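Local coordinates for pks18 (PDB 1TED), which probably extends medium- and long-chain acyl-CoA starters with malonyl-CoA to make tri- and tetraketide alpha-pyrones, as a type III polyketide synthase of the thiolase fold, at residues A[294-297]-A[298-302]; A[320-323]-A[324-327]. One frame throughout, in Å; residues are numbered along the deposited sequence.

Contact 1 (A[294-297]-A[298-302]); sequences TEML and WDNGL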
loop_
_atom_site.group_PDB
_atom_site.type_symbol
_atom_site.label_atom_id
_atom_site.label_comp_id
_atom_site.label_asym_id
_atom_site.label_seq_id
_atom_site.Cartn_x
_atom_site.Cartn_y
_atom_site.Cartn_z
ATOM N N THR A 294 -8.335 -21.729 15.056
ATOM C CA THR A 294 -9.347 -22.295 15.940
ATOM C C THR A 294 -10.323 -21.237 16.456
ATOM O O THR A 294 -11.533 -21.469 16.522
ATOM C CB THR A 294 -8.700 -22.990 17.153
ATOM O OG1 THR A 294 -7.925 -24.107 16.705
ATOM C CG2 THR A 294 -9.779 -23.475 18.133
ATOM N N GLU A 295 -9.794 -20.078 16.825
ATOM C CA GLU A 295 -10.640 -19.010 17.335
ATOM C C GLU A 295 -11.581 -18.488 16.252
ATOM O O GLU A 295 -12.770 -18.278 16.511
ATOM C CB GLU A 295 -9.785 -17.868 17.889
ATOM C CG GLU A 295 -10.524 -17.012 18.895
ATOM C CD GLU A 295 -10.854 -17.768 20.179
ATOM O OE1 GLU A 295 -11.317 -18.926 20.101
ATOM O OE2 GLU A 295 -10.662 -17.203 21.277
ATOM N N MET A 296 -11.048 -18.293 15.044
ATOM C CA MET A 296 -11.824 -17.795 13.903
ATOM C C MET A 296 -12.918 -18.770 13.476
ATOM O O MET A 296 -14.045 -18.364 13.200
ATOM C CB MET A 296 -10.886 -17.500 12.717
ATOM C CG MET A 296 -11.579 -17.126 11.402
ATOM S SD MET A 296 -12.321 -18.530 10.548
ATOM C CE MET A 296 -10.888 -19.269 9.785
ATOM N N LEU A 297 -12.586 -20.053 13.403
ATOM C CA LEU A 297 -13.575 -21.052 13.025
ATOM C C LEU A 297 -14.684 -21.081 14.072
ATOM O O LEU A 297 -15.864 -21.207 13.728
ATOM C CB LEU A 297 -12.936 -22.439 12.907
ATOM C CG LEU A 297 -12.007 -22.654 11.705
ATOM C CD1 LEU A 297 -11.305 -23.991 11.846
ATOM C CD2 LEU A 297 -12.804 -22.604 10.403
ATOM N N TRP A 298 -14.314 -20.963 15.350
ATOM C CA TRP A 298 -15.313 -20.969 16.413
ATOM C C TRP A 298 -16.301 -19.824 16.195
ATOM O O TRP A 298 -17.498 -19.991 16.405
ATOM C CB TRP A 298 -14.667 -20.816 17.790
ATOM C CG TRP A 298 -15.662 -20.998 18.916
ATOM C CD1 TRP A 298 -16.023 -22.177 19.515
ATOM C CD2 TRP A 298 -16.460 -19.977 19.532
ATOM N NE1 TRP A 298 -16.990 -21.950 20.461
ATOM C CE2 TRP A 298 -17.279 -20.610 20.491
ATOM C CE3 TRP A 298 -16.564 -18.588 19.364
ATOM C CZ2 TRP A 298 -18.195 -19.899 21.287
ATOM C CZ3 TRP A 298 -17.471 -17.883 20.152
ATOM C CH2 TRP A 298 -18.274 -18.541 21.102
ATOM N N ASP A 299 -15.803 -18.662 15.777
ATOM C CA ASP A 299 -16.677 -17.521 15.522
ATOM C C ASP A 299 -17.691 -17.891 14.446
ATOM O O ASP A 299 -18.764 -17.305 14.371
ATOM C CB ASP A 299 -15.886 -16.297 15.042
ATOM C CG ASP A 299 -15.050 -15.664 16.136
ATOM O OD1 ASP A 299 -15.523 -15.600 17.286
ATOM O OD2 ASP A 299 -13.925 -15.208 15.839
ATOM N N ASN A 300 -17.342 -18.854 13.604
ATOM C CA ASN A 300 -18.245 -19.274 12.545
ATOM C C ASN A 300 -18.837 -20.653 12.789
ATOM O O ASN A 300 -19.224 -21.337 11.845
ATOM C CB ASN A 300 -17.525 -19.250 11.198
ATOM C CG ASN A 300 -16.912 -17.902 10.899
ATOM O OD1 ASN A 300 -15.898 -17.527 11.480
ATOM N ND2 ASN A 300 -17.536 -17.159 10.003
ATOM N N GLY A 301 -18.897 -21.056 14.058
ATOM C CA GLY A 301 -19.477 -22.338 14.425
ATOM C C GLY A 301 -18.800 -23.565 13.853
ATOM O O GLY A 301 -19.458 -24.573 13.575
ATOM N N LEU A 302 -17.480 -23.494 13.710
ATOM C CA LEU A 302 -16.718 -24.594 13.146
ATOM C C LEU A 302 -15.467 -24.929 13.947
ATOM O O LEU A 302 -15.008 -24.139 14.779
ATOM C CB LEU A 302 -16.312 -24.246 11.714
ATOM C CG LEU A 302 -17.441 -23.963 10.722
ATOM C CD1 LEU A 302 -16.904 -23.170 9.525
ATOM C CD2 LEU A 302 -18.059 -25.278 10.277
HETATM O O HOH W 1 -13.140 -23.611 16.443
#

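Contact 2 (A[320-323]-A[324-327]); sequences IEQS and VRSL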
loop_
_atom_site.group_PDB
_atom_site.type_symbol
_atom_site.label_atom_id
_atom_site.label_comp_id
_atom_site.label_asym_id
_atom_site.label_seq_id
_atom_site.Cartn_x
_atom_site.Cartn_y
_atom_site.Cartn_z
ATOM N N ILE A 320 4.801 -24.981 5.085
ATOM C CA ILE A 320 3.654 -25.875 4.900
ATOM C C ILE A 320 3.676 -26.895 6.041
ATOM O O ILE A 320 2.681 -27.127 6.712
ATOM C CB ILE A 320 3.740 -26.610 3.524
ATOM C CG1 ILE A 320 3.719 -25.575 2.389
ATOM C CG2 ILE A 320 2.566 -27.583 3.354
ATOM C CD1 ILE A 320 3.764 -26.174 0.987
ATOM N N GLU A 321 4.851 -27.472 6.245
ATOM C CA GLU A 321 5.154 -28.466 7.277
ATOM C C GLU A 321 4.574 -28.114 8.650
ATOM O O GLU A 321 3.778 -28.867 9.220
ATOM C CB GLU A 321 6.671 -28.541 7.387
ATOM C CG GLU A 321 7.264 -29.786 7.917
ATOM C CD GLU A 321 8.735 -29.834 7.588
ATOM O OE1 GLU A 321 9.462 -28.895 7.973
ATOM O OE2 GLU A 321 9.167 -30.799 6.930
ATOM N N GLN A 322 4.991 -26.965 9.176
ATOM C CA GLN A 322 4.551 -26.505 10.488
ATOM C C GLN A 322 3.099 -26.060 10.526
ATOM O O GLN A 322 2.444 -26.172 11.567
ATOM C CB GLN A 322 5.462 -25.381 10.988
ATOM C CG GLN A 322 6.906 -25.823 11.245
ATOM C CD GLN A 322 6.995 -27.067 12.138
ATOM O OE1 GLN A 322 6.250 -27.204 13.110
ATOM N NE2 GLN A 322 7.918 -27.967 11.813
ATOM N N SER A 323 2.589 -25.560 9.403
ATOM C CA SER A 323 1.193 -25.133 9.360
ATOM C C SER A 323 0.316 -26.362 9.556
ATOM O O SER A 323 -0.654 -26.324 10.310
ATOM C CB SER A 323 0.857 -24.460 8.019
ATOM O OG SER A 323 1.465 -23.179 7.927
ATOM N N VAL A 324 0.669 -27.453 8.884
ATOM C CA VAL A 324 -0.097 -28.690 8.997
ATOM C C VAL A 324 0.011 -29.323 10.396
ATOM O O VAL A 324 -0.985 -29.828 10.939
ATOM C CB VAL A 324 0.351 -29.716 7.922
ATOM C CG1 VAL A 324 -0.243 -31.083 8.213
ATOM C CG2 VAL A 324 -0.099 -29.246 6.543
ATOM N N ARG A 325 1.205 -29.295 10.985
ATOM C CA ARG A 325 1.372 -29.874 12.311
ATOM C C ARG A 325 0.565 -29.065 13.329
ATOM O O ARG A 325 -0.149 -29.627 14.166
ATOM C CB ARG A 325 2.854 -29.913 12.711
ATOM C CG ARG A 325 3.109 -30.668 14.009
ATOM C CD ARG A 325 4.582 -30.934 14.234
ATOM N NE ARG A 325 5.342 -29.703 14.407
ATOM C CZ ARG A 325 5.713 -29.206 15.581
ATOM N NH1 ARG A 325 5.395 -29.845 16.703
ATOM N NH2 ARG A 325 6.407 -28.073 15.629
ATOM N N SER A 326 0.670 -27.742 13.224
ATOM C CA SER A 326 -0.035 -26.828 14.113
ATOM C C SER A 326 -1.524 -27.168 14.144
ATOM O O SER A 326 -2.144 -27.189 15.206
ATOM C CB SER A 326 0.171 -25.378 13.638
ATOM O OG SER A 326 -0.343 -24.430 14.564
ATOM N N LEU A 327 -2.087 -27.445 12.973
ATOM C CA LEU A 327 -3.500 -27.783 12.859
ATOM C C LEU A 327 -3.821 -29.229 13.237
ATOM O O LEU A 327 -4.978 -29.561 13.479
ATOM C CB LEU A 327 -3.976 -27.533 11.425
ATOM C CG LEU A 327 -3.899 -26.099 10.892
ATOM C CD1 LEU A 327 -4.052 -26.116 9.370
ATOM C CD2 LEU A 327 -4.970 -25.249 11.554
#

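Contact 1 (A[294-297]-A[298-302])
Leu297 and Leu302 meet at the point where helix 281-299 runs out, and most of the contact is backbone chemistry around that end. Two regular helical bonds come first, Trp298 N to Thr294 O and Asp299 N to Glu295 O, each 3.1 Å. After them the pattern changes to a Schellman motif: Leu302 N reaches back to Leu297 O at 2.8 Å, and Gly301 N bonds to Trp298 O at 2.9 Å. Gly301, with its positive phi, is the C' residue that turns the chain off the helix. Leu297 O also accepts from Asn300 N at 2.8 Å. The two donors come from opposite faces of its carbonyl plane, Asn300 N standing 63° out of that plane and Leu302 N 50°, which puts the oxygen between them.

One ordered water adds a bridge, donating to Thr294 O at 2.7 Å and to Leu302 O at 2.6 Å, and so ties the last turn to the chain that leaves it.

The apolar part is small. CB of Leu297 lies 4.0 Å from CB of Leu302, the two side chains crossing at about a right angle. With CG set beside its own backbone N (chi1 -71°), Leu297 also brings CD2 close to the Leu302 CB. Leu387 of strand 382-390 touches both leucines and Met296, while Phe253 and Val373 also pack on the methionine.

The chemistry implies a helix end closed by its own backbone and a water, with the leucines fastening the turn against the central sheet.

Contact 2 (A[320-323]-A[324-327])
Gln322 and Arg325, an i to i+3 side-chain pair on helix 317-327, run alongside each other in the same direction, and the guanidinium edge meets the amide oxygen. OE1 of Gln322 takes two hydrogen bonds side-on, from Arg325 NH2 at 2.7 Å and from Arg325 NE at 3.0 Å. It lies close to the guanidinium plane, whereas the amide itself is turned 73° against it. NE and NH2 therefore reach the oxygen from opposite faces of the amide. The bend of the arginine at chi3 (64°) swings the guanidinium across to the glutamine. This is the looser, outward side of the helix: Arg325 and Glu321 are exposed, although Phe286 of helix 281-299 makes a cation-pi contact with the arginine.

The packed side, against helix 281-299 and strand 310-312, is quite different. Ile320 and Ser323 are buried, and Val324 CG2 lies 3.5 Å from Ile320 O, beyond the oxygen end of the carbonyl; the methyl-to-methyl approach to Ile320 CG2 is slacker, at 4.5 Å. Leu327 folds back over the preceding turn, bringing CG within 3.3 Å of Ser323 O, the same oxygen that accepts from Leu327 N at 3.2 Å. Ser323 OG is satisfied by Ile319 O, while Ser326 OG is bonded to Phe286 O and Ala290 N. Ile312 covers Ser323 and Val324.

The two bonds to a single amide oxygen should fix the rotation of both polar groups, and the arginine charge probably polarises that amide; inward, the helix relies on hydrocarbon packing and hydroxyls that are already engaged.

How the contacts relate
From the N terminus, helix 281-299 passes through the C-terminal chalcone synthase-like half and finishes in contact 1, which closes the tight turn at 298-302. The chain then runs through Ile304 and Ile307 to strand 310-312, outermost within this chain, and enters helix 317-327, whose last two turns form contact 2. The contacts are in series, neither nested nor crossed, with centres about 18 Å and nearest atoms about 6 Å apart. Ile304 touches Leu297 of the first and Leu327 of the second, while Ala290, hydrogen-bonded to Thr294 and Ser326, gives another shared neighbour. Together they join two helices to the mixed sheet; Ser323 lies about 11 Å, side chain to side chain, from Cys175, the probable nucleophile.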